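Local coordinates for protein free methionine-R-sulfoxide reductase (Saccharomyces cerevisiae, PDB 1F5M) that reduces the R-enantiomer of free methionine sulfoxide to methionine with thioredoxin as the reductant, protecting yeast against oxidative stress, at residues I24-L29 with K163-K168; A74-T79 with M93-K98; K108-V113 with V134-S139; P114-Y119 with K130-V135. One frame throughout, in Å; residues are numbered along the deposited sequence.

Interaction 1: I24-L29 with K163-K168; sequences ILEQLL and KEFLEK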
loop_
_atom_site.group_PDB
_atom_site.type_symbol
_atom_site.label_atom_id
_atom_site.label_comp_id
_atom_site.label_asym_id
_atom_site.label_seq_id
_atom_site.Cartn_x
_atom_site.Cartn_y
_atom_site.Cartn_z
ATOM N N ILE B 24 7.322 15.395 -14.095
ATOM C CA ILE B 24 6.686 14.298 -13.389
ATOM C C ILE B 24 6.969 14.341 -11.885
ATOM O O ILE B 24 6.078 14.181 -11.060
ATOM C CB ILE B 24 7.155 12.950 -13.989
ATOM C CG1 ILE B 24 6.643 12.836 -15.427
ATOM C CG2 ILE B 24 6.679 11.786 -13.135
ATOM C CD1 ILE B 24 7.027 11.542 -16.098
ATOM N N LEU B 25 8.205 14.583 -11.512
ATOM C CA LEU B 25 8.534 14.602 -10.099
ATOM C C LEU B 25 8.024 15.860 -9.422
ATOM O O LEU B 25 7.656 15.851 -8.221
ATOM C CB LEU B 25 10.058 14.467 -9.926
ATOM C CG LEU B 25 10.647 13.196 -10.568
ATOM C CD1 LEU B 25 12.135 13.079 -10.260
ATOM C CD2 LEU B 25 9.906 11.991 -10.045
ATOM N N GLU B 26 8.002 16.960 -10.162
ATOM C CA GLU B 26 7.520 18.176 -9.551
ATOM C C GLU B 26 6.017 18.027 -9.332
ATOM O O GLU B 26 5.484 18.479 -8.327
ATOM C CB GLU B 26 7.833 19.399 -10.433
ATOM C CG GLU B 26 7.499 20.705 -9.727
ATOM C CD GLU B 26 7.850 20.677 -8.215
ATOM O OE1 GLU B 26 9.091 20.560 -7.878
ATOM O OE2 GLU B 26 6.870 20.769 -7.392
ATOM N N GLN B 27 5.345 17.376 -10.271
ATOM C CA GLN B 27 3.902 17.147 -10.148
ATOM C C GLN B 27 3.599 16.217 -8.997
ATOM O O GLN B 27 2.517 16.276 -8.412
ATOM C CB GLN B 27 3.337 16.506 -11.415
ATOM C CG GLN B 27 2.633 17.486 -12.334
ATOM C CD GLN B 27 2.258 16.863 -13.675
ATOM O OE1 GLN B 27 1.706 15.742 -13.731
ATOM N NE2 GLN B 27 2.549 17.590 -14.774
ATOM N N LEU B 28 4.530 15.316 -8.708
ATOM C CA LEU B 28 4.309 14.374 -7.621
ATOM C C LEU B 28 4.369 15.128 -6.312
ATOM O O LEU B 28 3.509 14.935 -5.463
ATOM C CB LEU B 28 5.353 13.243 -7.633
ATOM C CG LEU B 28 5.192 12.159 -6.560
ATOM C CD1 LEU B 28 5.776 10.902 -7.072
ATOM C CD2 LEU B 28 5.862 12.551 -5.247
ATOM N N LEU B 29 5.370 15.990 -6.140
ATOM C CA LEU B 29 5.498 16.770 -4.892
ATOM C C LEU B 29 4.226 17.599 -4.669
ATOM O O LEU B 29 3.723 17.680 -3.526
ATOM C CB LEU B 29 6.731 17.689 -4.954
ATOM C CG LEU B 29 8.121 17.005 -4.988
ATOM C CD1 LEU B 29 9.184 18.089 -5.082
ATOM C CD2 LEU B 29 8.370 16.092 -3.744
ATOM N N LYS B 163 17.365 11.024 -5.713
ATOM C CA LYS B 163 17.665 11.348 -4.322
ATOM C C LYS B 163 17.194 12.749 -3.976
ATOM O O LYS B 163 16.682 13.007 -2.862
ATOM C CB LYS B 163 19.182 11.299 -4.070
ATOM C CG LYS B 163 19.558 11.877 -2.648
ATOM C CD LYS B 163 21.084 11.960 -2.429
ATOM C CE LYS B 163 21.410 12.772 -1.171
ATOM N NZ LYS B 163 22.878 12.757 -0.971
ATOM N N GLU B 164 17.429 13.677 -4.910
ATOM C CA GLU B 164 17.084 15.056 -4.677
ATOM C C GLU B 164 15.573 15.173 -4.510
ATOM O O GLU B 164 15.116 15.789 -3.532
ATOM C CB GLU B 164 17.552 15.950 -5.829
ATOM C CG GLU B 164 17.329 17.421 -5.565
ATOM C CD GLU B 164 18.041 18.320 -6.559
ATOM O OE1 GLU B 164 18.634 19.296 -6.086
ATOM O OE2 GLU B 164 18.020 18.061 -7.799
ATOM N N PHE B 165 14.806 14.608 -5.431
ATOM C CA PHE B 165 13.342 14.685 -5.298
ATOM C C PHE B 165 12.809 13.872 -4.130
ATOM O O PHE B 165 11.849 14.295 -3.461
ATOM C CB PHE B 165 12.618 14.264 -6.591
ATOM C CG PHE B 165 12.437 15.415 -7.598
ATOM C CD1 PHE B 165 13.275 15.536 -8.729
ATOM C CD2 PHE B 165 11.450 16.403 -7.393
ATOM C CE1 PHE B 165 13.139 16.615 -9.641
ATOM C CE2 PHE B 165 11.294 17.509 -8.302
ATOM C CZ PHE B 165 12.137 17.612 -9.428
ATOM N N LEU B 166 13.395 12.709 -3.853
ATOM C CA LEU B 166 12.845 11.925 -2.753
ATOM C C LEU B 166 13.183 12.561 -1.412
ATOM O O LEU B 166 12.436 12.378 -0.444
ATOM C CB LEU B 166 13.340 10.490 -2.786
ATOM C CG LEU B 166 12.844 9.664 -3.959
ATOM C CD1 LEU B 166 13.579 8.301 -3.968
ATOM C CD2 LEU B 166 11.356 9.431 -3.833
ATOM N N GLU B 167 14.303 13.287 -1.320
ATOM C CA GLU B 167 14.616 13.922 -0.042
ATOM C C GLU B 167 13.679 15.104 0.157
ATOM O O GLU B 167 13.419 15.469 1.283
ATOM C CB GLU B 167 16.102 14.354 0.052
ATOM C CG GLU B 167 17.027 13.131 0.196
ATOM C CD GLU B 167 18.451 13.453 0.631
ATOM O OE1 GLU B 167 18.884 14.609 0.435
ATOM O OE2 GLU B 167 19.139 12.536 1.163
ATOM N N LYS B 168 13.162 15.705 -0.914
ATOM C CA LYS B 168 12.228 16.821 -0.748
ATOM C C LYS B 168 10.907 16.225 -0.254
ATOM O O LYS B 168 10.235 16.792 0.621
ATOM C CB LYS B 168 11.937 17.501 -2.064
ATOM C CG LYS B 168 13.019 18.468 -2.538
ATOM C CD LYS B 168 12.757 18.879 -4.005
ATOM C CE LYS B 168 13.835 19.859 -4.471
ATOM N NZ LYS B 168 13.712 20.213 -5.910
HETATM O O HOH W 1 11.517 21.782 -5.736
#
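Phe165 lays its ring on Leu25. The CB of Leu25 stands over the middle of one face, 3.3 Å from the centroid of the Phe165 ring and 8° off its normal, which is a CH-pi contact, and the two side chains cross obliquely. Leu29, one helical turn further on, meets the same ring differently: its CD1 touches CD2 of Phe165 in the ring plane at 3.6 Å, so face and rim are gripped by successive turns of one helix. The same methyl, CD1 of Leu29, also rests 3.8 Å from CD of Lys168, whose extended aliphatic chain crosses the Leu29 side chain at about a right angle. The two helices run nearly parallel, 7° apart with axes 10.5 Å from each other; with helix 42-59 they make up the layer of helices that backs the sheet of the GAF fold. A large flat ring suits this wide spacing, since it spans the gap from a single backbone position. An alanine in place of Phe165 would probably open a gap between the helices, leaving Leu25 CB and Leu29 CD1 without the ring they pack on. At the solvent side OE1 of Glu26 approaches CE2 of Phe165 in the ring plane at 3.8 Å, and a water accepts from NZ of Lys168 at 2.7 Å while donating weakly to that carboxylate oxygen.

Interaction 2: A74-T79 with M93-K98; sequences ASEENT and MIQFGK
Phe96 spreads its ring over bare backbone: CA of Asn78 sits above the ring centre, 3.7 Å from the centroid and 14° off the normal, and the carbonyl carbon of Glu77 lies over the same face. With CG beside its own backbone N (chi1 -84°), the Phe96 ring lies against Asn78. The amide of Asn78 is turned almost perpendicular to the ring, with OD1 3.7 Å from CD2 of Phe96. The main chains join where N of Phe96 donates to O of Asn78 at 3.1 Å in a nearly straight bond. An alanine at Phe96 would probably leave the Asn78 backbone without its apolar cover, and Thr72 and Ala105 without the ring they touch. Thr79 pairs with Gln95 as an antiparallel, non-hydrogen-bonded pair. A beta-branched threonine suits a strand, and here its CG2 presses closely on CG of Met93, 3.5 Å away. Beyond Gln95 a type II turn runs to Lys98, with Gly97 at the positive-phi corner that glycine accepts readily. This is the open end of a beta hairpin made by strands 79-85 and 93-95 at one edge of the GAF sheet, from which the chain enters helix 99-107.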
loop_
_atom_site.group_PDB
_atom_site.type_symbol
_atom_site.label_atom_id
_atom_site.label_comp_id
_atom_site.label_asym_id
_atom_site.label_seq_id
_atom_site.Cartn_x
_atom_site.Cartn_y
_atom_site.Cartn_z
ATOM N N ALA B 74 7.666 2.534 17.144
ATOM C CA ALA B 74 7.544 3.433 18.295
ATOM C C ALA B 74 8.219 2.769 19.497
ATOM O O ALA B 74 9.051 3.371 20.181
ATOM C CB ALA B 74 6.079 3.695 18.605
ATOM N N SER B 75 7.852 1.514 19.734
ATOM C CA SER B 75 8.394 0.745 20.830
ATOM C C SER B 75 9.931 0.658 20.810
ATOM O O SER B 75 10.546 0.528 21.866
ATOM C CB SER B 75 7.774 -0.662 20.809
ATOM O OG SER B 75 8.604 -1.611 21.481
ATOM N N GLU B 76 10.552 0.730 19.630
ATOM C CA GLU B 76 12.019 0.643 19.546
ATOM C C GLU B 76 12.614 1.518 18.427
ATOM O O GLU B 76 12.490 1.194 17.240
ATOM C CB GLU B 76 12.429 -0.816 19.348
ATOM C CG GLU B 76 13.728 -1.181 20.055
ATOM C CD GLU B 76 14.947 -0.421 19.511
ATOM O OE1 GLU B 76 15.227 -0.547 18.290
ATOM O OE2 GLU B 76 15.620 0.291 20.310
ATOM N N GLU B 77 13.281 2.612 18.804
ATOM C CA GLU B 77 13.843 3.540 17.812
ATOM C C GLU B 77 15.110 3.088 17.080
ATOM O O GLU B 77 15.902 3.932 16.640
ATOM C CB GLU B 77 14.115 4.917 18.443
ATOM C CG GLU B 77 12.894 5.654 19.053
ATOM C CD GLU B 77 11.517 5.083 18.658
ATOM O OE1 GLU B 77 11.152 3.993 19.173
ATOM O OE2 GLU B 77 10.800 5.726 17.842
ATOM N N ASN B 78 15.305 1.769 16.978
ATOM C CA ASN B 78 16.435 1.167 16.268
ATOM C C ASN B 78 15.903 0.050 15.386
ATOM O O ASN B 78 16.655 -0.815 14.936
ATOM C CB ASN B 78 17.468 0.574 17.219
ATOM C CG ASN B 78 18.661 1.495 17.431
ATOM O OD1 ASN B 78 19.289 1.971 16.466
ATOM N ND2 ASN B 78 18.991 1.746 18.698
ATOM N N THR B 79 14.596 0.079 15.147
ATOM C CA THR B 79 13.956 -0.924 14.329
ATOM C C THR B 79 12.960 -0.277 13.369
ATOM O O THR B 79 12.319 0.701 13.719
ATOM C CB THR B 79 13.267 -1.942 15.245
ATOM O OG1 THR B 79 14.289 -2.661 15.932
ATOM C CG2 THR B 79 12.422 -2.918 14.462
ATOM N N MET B 93 10.193 -6.498 9.154
ATOM C CA MET B 93 10.952 -5.694 10.076
ATOM C C MET B 93 12.387 -5.681 9.626
ATOM O O MET B 93 12.857 -6.673 9.107
ATOM C CB MET B 93 10.827 -6.329 11.481
ATOM C CG MET B 93 11.663 -5.710 12.576
ATOM S SD MET B 93 11.253 -6.487 14.200
ATOM C CE MET B 93 9.343 -6.372 14.180
ATOM N N ILE B 94 13.051 -4.544 9.778
ATOM C CA ILE B 94 14.469 -4.431 9.432
ATOM C C ILE B 94 15.175 -3.725 10.587
ATOM O O ILE B 94 14.673 -2.726 11.111
ATOM C CB ILE B 94 14.689 -3.636 8.144
ATOM C CG1 ILE B 94 14.072 -4.399 6.971
ATOM C CG2 ILE B 94 16.245 -3.517 7.845
ATOM C CD1 ILE B 94 13.864 -3.541 5.744
ATOM N N GLN B 95 16.346 -4.238 10.977
ATOM C CA GLN B 95 17.100 -3.667 12.088
ATOM C C GLN B 95 18.027 -2.562 11.547
ATOM O O GLN B 95 18.601 -2.713 10.456
ATOM C CB GLN B 95 17.886 -4.804 12.745
ATOM C CG GLN B 95 18.017 -4.725 14.256
ATOM C CD GLN B 95 16.719 -4.326 14.922
ATOM O OE1 GLN B 95 15.700 -5.022 14.810
ATOM N NE2 GLN B 95 16.745 -3.188 15.623
ATOM N N PHE B 96 18.140 -1.447 12.277
ATOM C CA PHE B 96 18.991 -0.330 11.850
ATOM C C PHE B 96 20.378 -0.889 11.625
ATOM O O PHE B 96 20.780 -1.868 12.272
ATOM C CB PHE B 96 19.072 0.779 12.914
ATOM C CG PHE B 96 17.938 1.762 12.870
ATOM C CD1 PHE B 96 16.626 1.327 12.681
ATOM C CD2 PHE B 96 18.173 3.126 13.137
ATOM C CE1 PHE B 96 15.565 2.207 12.763
ATOM C CE2 PHE B 96 17.116 4.018 13.224
ATOM C CZ PHE B 96 15.799 3.556 13.041
ATOM N N GLY B 97 21.115 -0.286 10.701
ATOM C CA GLY B 97 22.456 -0.782 10.406
ATOM C C GLY B 97 22.487 -2.036 9.523
ATOM O O GLY B 97 23.579 -2.484 9.107
ATOM N N LYS B 98 21.321 -2.616 9.228
ATOM C CA LYS B 98 21.290 -3.825 8.405
ATOM C C LYS B 98 20.567 -3.661 7.077
ATOM O O LYS B 98 19.379 -3.267 7.026
ATOM C CB LYS B 98 20.641 -4.976 9.166
ATOM C CG LYS B 98 21.319 -5.348 10.496
ATOM C CD LYS B 98 22.815 -5.642 10.296
ATOM C CE LYS B 98 23.478 -6.144 11.587
ATOM N NZ LYS B 98 22.809 -7.381 12.090
#

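Interaction 3: K108-V113 with V134-S139; sequences KETQIV and VVPIIS
Gln111 and Val134 form an antiparallel hydrogen-bonded pair, with N of Gln111 donating to O of Val134 at 2.8 Å and N of Val134 to O of Gln111 at 2.9 Å. The short strand 111-113 thereby adds itself to strand 131-138 as the outermost strand of this chain on that side of the antiparallel GAF sheet. CA of Thr110 also approaches the Val134 oxygen, at 3.2 Å, as a CA-H...O contact. Further along, Pro136 lies beside residues 108 to 110, where the ladder has stopped; its CG touches the carbonyl carbon of Lys108 at 3.7 Å, and a residue lacking an N-H suits a place where the neighbouring chain has turned off. Lys108 itself, at positive phi, ends helix 99-107, packs its CB on CD1 of Ile138 and carries its amine to O of Gly142. Thr110 and Val135 lie side by side and point the same way, toward helix 160-176. CG2 of Thr110, anti to its backbone N, meets CG2 of Val135 at 3.8 Å, while OG1 is hydrogen-bonded to Glu167; threonine thus offers a methyl to the valine and a hydroxyl to the acid. On the other face Val134 and Gln111 meet helix 99-107. The bent Gln111 side chain folds back along its own chain to the loop before the strand, and NE2 donates to O of Glu109 at 3.1 Å, 169° at the hydrogen.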
loop_
_atom_site.group_PDB
_atom_site.type_symbol
_atom_site.label_atom_id
_atom_site.label_comp_id
_atom_site.label_asym_id
_atom_site.label_seq_id
_atom_site.Cartn_x
_atom_site.Cartn_y
_atom_site.Cartn_z
ATOM N N LYS B 108 21.524 7.816 8.471
ATOM C CA LYS B 108 20.689 8.954 8.100
ATOM C C LYS B 108 21.087 9.517 6.742
ATOM O O LYS B 108 20.892 10.702 6.453
ATOM C CB LYS B 108 20.731 10.047 9.154
ATOM C CG LYS B 108 20.343 9.528 10.513
ATOM C CD LYS B 108 20.295 10.679 11.531
ATOM C CE LYS B 108 20.265 10.181 12.955
ATOM N NZ LYS B 108 20.285 11.425 13.811
ATOM N N GLU B 109 21.619 8.659 5.887
ATOM C CA GLU B 109 22.031 9.110 4.569
ATOM C C GLU B 109 21.370 8.244 3.499
ATOM O O GLU B 109 21.270 7.044 3.657
ATOM C CB GLU B 109 23.551 8.965 4.391
ATOM C CG GLU B 109 24.389 9.898 5.203
ATOM C CD GLU B 109 24.189 11.334 4.799
ATOM O OE1 GLU B 109 24.042 11.615 3.576
ATOM O OE2 GLU B 109 24.198 12.189 5.704
ATOM N N THR B 110 20.967 8.874 2.401
ATOM C CA THR B 110 20.365 8.186 1.260
ATOM C C THR B 110 21.342 7.157 0.718
ATOM O O THR B 110 22.563 7.395 0.578
ATOM C CB THR B 110 20.002 9.194 0.166
ATOM O OG1 THR B 110 18.934 10.004 0.658
ATOM C CG2 THR B 110 19.578 8.504 -1.209
ATOM N N GLN B 111 20.806 5.991 0.435
ATOM C CA GLN B 111 21.599 4.939 -0.128
ATOM C C GLN B 111 21.149 4.776 -1.570
ATOM O O GLN B 111 19.950 4.609 -1.843
ATOM C CB GLN B 111 21.364 3.649 0.670
ATOM C CG GLN B 111 21.679 3.802 2.184
ATOM C CD GLN B 111 23.189 3.964 2.455
ATOM O OE1 GLN B 111 23.974 3.098 2.109
ATOM N NE2 GLN B 111 23.581 5.074 3.098
ATOM N N ILE B 112 22.077 4.875 -2.512
ATOM C CA ILE B 112 21.747 4.659 -3.944
ATOM C C ILE B 112 22.552 3.439 -4.376
ATOM O O ILE B 112 23.820 3.497 -4.539
ATOM C CB ILE B 112 22.126 5.853 -4.819
ATOM C CG1 ILE B 112 21.499 7.125 -4.263
ATOM C CG2 ILE B 112 21.651 5.607 -6.270
ATOM C CD1 ILE B 112 21.722 8.368 -5.144
ATOM N N VAL B 113 21.854 2.328 -4.553
ATOM C CA VAL B 113 22.533 1.063 -4.851
ATOM C C VAL B 113 22.349 0.544 -6.272
ATOM O O VAL B 113 21.237 0.163 -6.680
ATOM C CB VAL B 113 22.082 0.012 -3.818
ATOM C CG1 VAL B 113 22.829 -1.307 -4.022
ATOM C CG2 VAL B 113 22.314 0.572 -2.389
ATOM N N VAL B 134 17.206 4.157 -1.178
ATOM C CA VAL B 134 16.514 4.334 0.106
ATOM C C VAL B 134 16.841 5.686 0.666
ATOM O O VAL B 134 18.011 6.061 0.814
ATOM C CB VAL B 134 16.895 3.279 1.158
ATOM C CG1 VAL B 134 16.031 3.469 2.405
ATOM C CG2 VAL B 134 16.700 1.903 0.593
ATOM N N VAL B 135 15.779 6.438 0.928
ATOM C CA VAL B 135 15.886 7.789 1.444
ATOM C C VAL B 135 15.282 7.882 2.851
ATOM O O VAL B 135 14.064 7.595 3.076
ATOM C CB VAL B 135 15.169 8.772 0.490
ATOM C CG1 VAL B 135 15.224 10.208 1.010
ATOM C CG2 VAL B 135 15.760 8.671 -0.897
ATOM N N PRO B 136 16.100 8.277 3.835
ATOM C CA PRO B 136 15.550 8.379 5.204
ATOM C C PRO B 136 14.690 9.628 5.466
ATOM O O PRO B 136 14.973 10.720 4.970
ATOM C CB PRO B 136 16.798 8.340 6.072
ATOM C CG PRO B 136 17.764 9.099 5.261
ATOM C CD PRO B 136 17.530 8.636 3.811
ATOM N N ILE B 137 13.597 9.445 6.222
ATOM C CA ILE B 137 12.692 10.527 6.556
ATOM C C ILE B 137 13.160 11.011 7.918
ATOM O O ILE B 137 13.225 10.227 8.859
ATOM C CB ILE B 137 11.241 9.993 6.610
ATOM C CG1 ILE B 137 10.834 9.509 5.200
ATOM C CG2 ILE B 137 10.298 11.055 7.086
ATOM C CD1 ILE B 137 9.659 8.541 5.233
ATOM N N ILE B 138 13.477 12.301 8.024
ATOM C CA ILE B 138 14.027 12.849 9.276
ATOM C C ILE B 138 13.099 13.765 10.050
ATOM O O ILE B 138 12.410 14.585 9.458
ATOM C CB ILE B 138 15.348 13.629 8.972
ATOM C CG1 ILE B 138 16.298 12.735 8.159
ATOM C CG2 ILE B 138 15.970 14.136 10.274
ATOM C CD1 ILE B 138 16.746 11.496 8.903
ATOM N N SER B 139 13.086 13.630 11.376
ATOM C CA SER B 139 12.216 14.472 12.211
ATOM C C SER B 139 12.821 15.863 12.432
ATOM O O SER B 139 14.000 16.106 12.130
ATOM C CB SER B 139 12.020 13.840 13.589
ATOM O OG SER B 139 13.283 13.720 14.217
#

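Interaction 4: P114-Y119 with K130-V135; sequences PDVNKY and KSEIVV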
loop_
_atom_site.group_PDB
_atom_site.type_symbol
_atom_site.label_atom_id
_atom_site.label_comp_id
_atom_site.label_asym_id
_atom_site.label_seq_id
_atom_site.Cartn_x
_atom_site.Cartn_y
_atom_site.Cartn_z
ATOM N N PRO B 114 23.437 0.507 -7.049
ATOM C CA PRO B 114 23.358 0.032 -8.440
ATOM C C PRO B 114 23.272 -1.482 -8.604
ATOM O O PRO B 114 22.756 -1.989 -9.612
ATOM C CB PRO B 114 24.627 0.614 -9.086
ATOM C CG PRO B 114 25.643 0.579 -7.899
ATOM C CD PRO B 114 24.787 1.042 -6.722
ATOM N N ASP B 115 23.769 -2.216 -7.619
ATOM C CA ASP B 115 23.759 -3.663 -7.716
ATOM C C ASP B 115 23.662 -4.161 -6.278
ATOM O O ASP B 115 24.620 -4.264 -5.553
ATOM C CB ASP B 115 25.040 -4.153 -8.406
ATOM C CG ASP B 115 25.106 -5.663 -8.476
ATOM O OD1 ASP B 115 24.450 -6.321 -7.649
ATOM O OD2 ASP B 115 25.811 -6.189 -9.352
ATOM N N VAL B 116 22.439 -4.487 -5.900
ATOM C CA VAL B 116 22.072 -4.915 -4.584
ATOM C C VAL B 116 22.862 -6.155 -4.073
ATOM O O VAL B 116 23.176 -6.295 -2.867
ATOM C CB VAL B 116 20.516 -5.074 -4.690
ATOM C CG1 VAL B 116 20.129 -6.430 -4.496
ATOM C CG2 VAL B 116 19.829 -4.030 -3.850
ATOM N N ASN B 117 23.235 -7.022 -4.990
ATOM C CA ASN B 117 23.983 -8.185 -4.611
ATOM C C ASN B 117 25.462 -7.878 -4.365
ATOM O O ASN B 117 26.209 -8.759 -3.906
ATOM C CB ASN B 117 23.804 -9.265 -5.677
ATOM C CG ASN B 117 22.342 -9.743 -5.756
ATOM O OD1 ASN B 117 21.716 -10.027 -4.726
ATOM N ND2 ASN B 117 21.810 -9.836 -6.962
ATOM N N LYS B 118 25.897 -6.653 -4.644
ATOM C CA LYS B 118 27.301 -6.327 -4.335
ATOM C C LYS B 118 27.213 -5.571 -3.006
ATOM O O LYS B 118 28.241 -5.122 -2.508
ATOM C CB LYS B 118 27.929 -5.380 -5.342
ATOM C CG LYS B 118 28.008 -5.867 -6.777
ATOM C CD LYS B 118 28.565 -7.242 -6.863
ATOM C CE LYS B 118 28.528 -7.722 -8.306
ATOM N NZ LYS B 118 29.116 -6.656 -9.190
ATOM N N TYR B 119 25.993 -5.447 -2.438
ATOM C CA TYR B 119 25.795 -4.659 -1.193
ATOM C C TYR B 119 25.915 -5.545 0.019
ATOM O O TYR B 119 24.955 -6.249 0.358
ATOM C CB TYR B 119 24.401 -4.003 -1.164
ATOM C CG TYR B 119 24.226 -2.934 -0.090
ATOM C CD1 TYR B 119 24.352 -1.586 -0.408
ATOM C CD2 TYR B 119 23.989 -3.279 1.262
ATOM C CE1 TYR B 119 24.252 -0.607 0.584
ATOM C CE2 TYR B 119 23.891 -2.311 2.252
ATOM C CZ TYR B 119 24.026 -0.978 1.906
ATOM O OH TYR B 119 23.962 0.005 2.867
ATOM N N LYS B 130 17.351 -5.803 -8.373
ATOM C CA LYS B 130 18.763 -5.659 -8.750
ATOM C C LYS B 130 19.353 -4.341 -8.307
ATOM O O LYS B 130 20.554 -4.254 -8.091
ATOM C CB LYS B 130 18.952 -5.804 -10.272
ATOM C CG LYS B 130 19.113 -7.252 -10.706
ATOM C CD LYS B 130 19.069 -7.370 -12.239
ATOM C CE LYS B 130 19.201 -8.885 -12.552
ATOM N NZ LYS B 130 19.145 -9.140 -13.992
ATOM N N SER B 131 18.548 -3.286 -8.253
ATOM C CA SER B 131 19.066 -2.007 -7.789
ATOM C C SER B 131 18.043 -1.429 -6.883
ATOM O O SER B 131 16.886 -1.848 -6.931
ATOM C CB SER B 131 19.439 -1.037 -8.934
ATOM O OG SER B 131 18.382 -0.733 -9.802
ATOM N N GLU B 132 18.462 -0.470 -6.049
ATOM C CA GLU B 132 17.596 0.091 -5.017
ATOM C C GLU B 132 18.048 1.481 -4.529
ATOM O O GLU B 132 19.237 1.854 -4.600
ATOM C CB GLU B 132 17.570 -0.910 -3.820
ATOM C CG GLU B 132 16.555 -0.616 -2.692
ATOM C CD GLU B 132 16.441 -1.728 -1.589
ATOM O OE1 GLU B 132 15.721 -1.522 -0.578
ATOM O OE2 GLU B 132 17.051 -2.819 -1.712
ATOM N N ILE B 133 17.084 2.269 -4.077
ATOM C CA ILE B 133 17.362 3.588 -3.512
ATOM C C ILE B 133 16.543 3.734 -2.246
ATOM O O ILE B 133 15.315 3.428 -2.215
ATOM C CB ILE B 133 17.055 4.741 -4.502
ATOM C CG1 ILE B 133 17.420 6.093 -3.869
ATOM C CG2 ILE B 133 15.570 4.719 -4.881
ATOM C CD1 ILE B 133 17.489 7.255 -4.844
ATOM N N VAL B 134 17.206 4.157 -1.178
ATOM C CA VAL B 134 16.514 4.334 0.106
ATOM C C VAL B 134 16.841 5.686 0.666
ATOM O O VAL B 134 18.011 6.061 0.814
ATOM C CB VAL B 134 16.895 3.279 1.158
ATOM C CG1 VAL B 134 16.031 3.469 2.405
ATOM C CG2 VAL B 134 16.700 1.903 0.593
ATOM N N VAL B 135 15.779 6.438 0.928
ATOM C CA VAL B 135 15.886 7.789 1.444
ATOM C C VAL B 135 15.282 7.882 2.851
ATOM O O VAL B 135 14.064 7.595 3.076
ATOM C CB VAL B 135 15.169 8.772 0.490
ATOM C CG1 VAL B 135 15.224 10.208 1.010
ATOM C CG2 VAL B 135 15.760 8.671 -0.897
#
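Val116 and Glu132 meet obliquely, methyl against acid, and the glutamate can be followed outward from the strand. Its CB lies 3.9 Å from CG2 of Val116. CG stands anti to the backbone N (chi1 -172°), and from there the chain runs extended to the carboxylate. OE2 returns to the same methyl, 3.7 Å from CG2 of Val116, while OE1 lies close to carboxylate oxygens of Asp149 and Asp151 on the neighbouring strand, 144-152. Valine is apt here because its branch reaches the aliphatic root of the glutamate and also flanks its polar end. The backbone holds this pair in place: N of Val116 donates to O of Lys130 at 2.9 Å in a nearly straight bond of 171°. CA of Asp115 also approaches the Lys130 oxygen, a CA-H...O contact of 3.3 Å, and CB of Val116 leans on it as well.

One residue further along, CB of Ser131 touches O of Pro114 at 3.5 Å, and its small hydroxyl bonds to Asp154 and Gly157. Pro114 leads the chain out of strand 111-113, and residues 116-118 then turn as a short 3-10 segment. Asp115 suits the start of this turn: OD2 forms a salt bridge to NZ of Lys118 at 3.3 Å, and OD1 weakly accepts the N-H of Asn117. Lys130 and Ser131 together face Cys152, a classic beta bulge at the start of strand 131-138 in the antiparallel sheet of the GAF fold.

From the N terminus, helix 21-36 supplies the first half of interaction 1, which closes only at helix 160-176, so the other three contacts nest inside its long loop. Interaction 2 closes a short hairpin at one edge of the sheet, before interactions 3 and 4 open. Their first segments, 108-113 and 114-119, follow directly on each other, and both return to strand 131-138, sharing Val134 and Val135; interaction 4 is therefore the inner loop at the far edge. Glu167 and Leu166 of interaction 1 pack on Val135, tying the helical layer to strand 131-138, whereas interaction 2 lies across the chain's centre, about 26 Å from interaction 1 between centres.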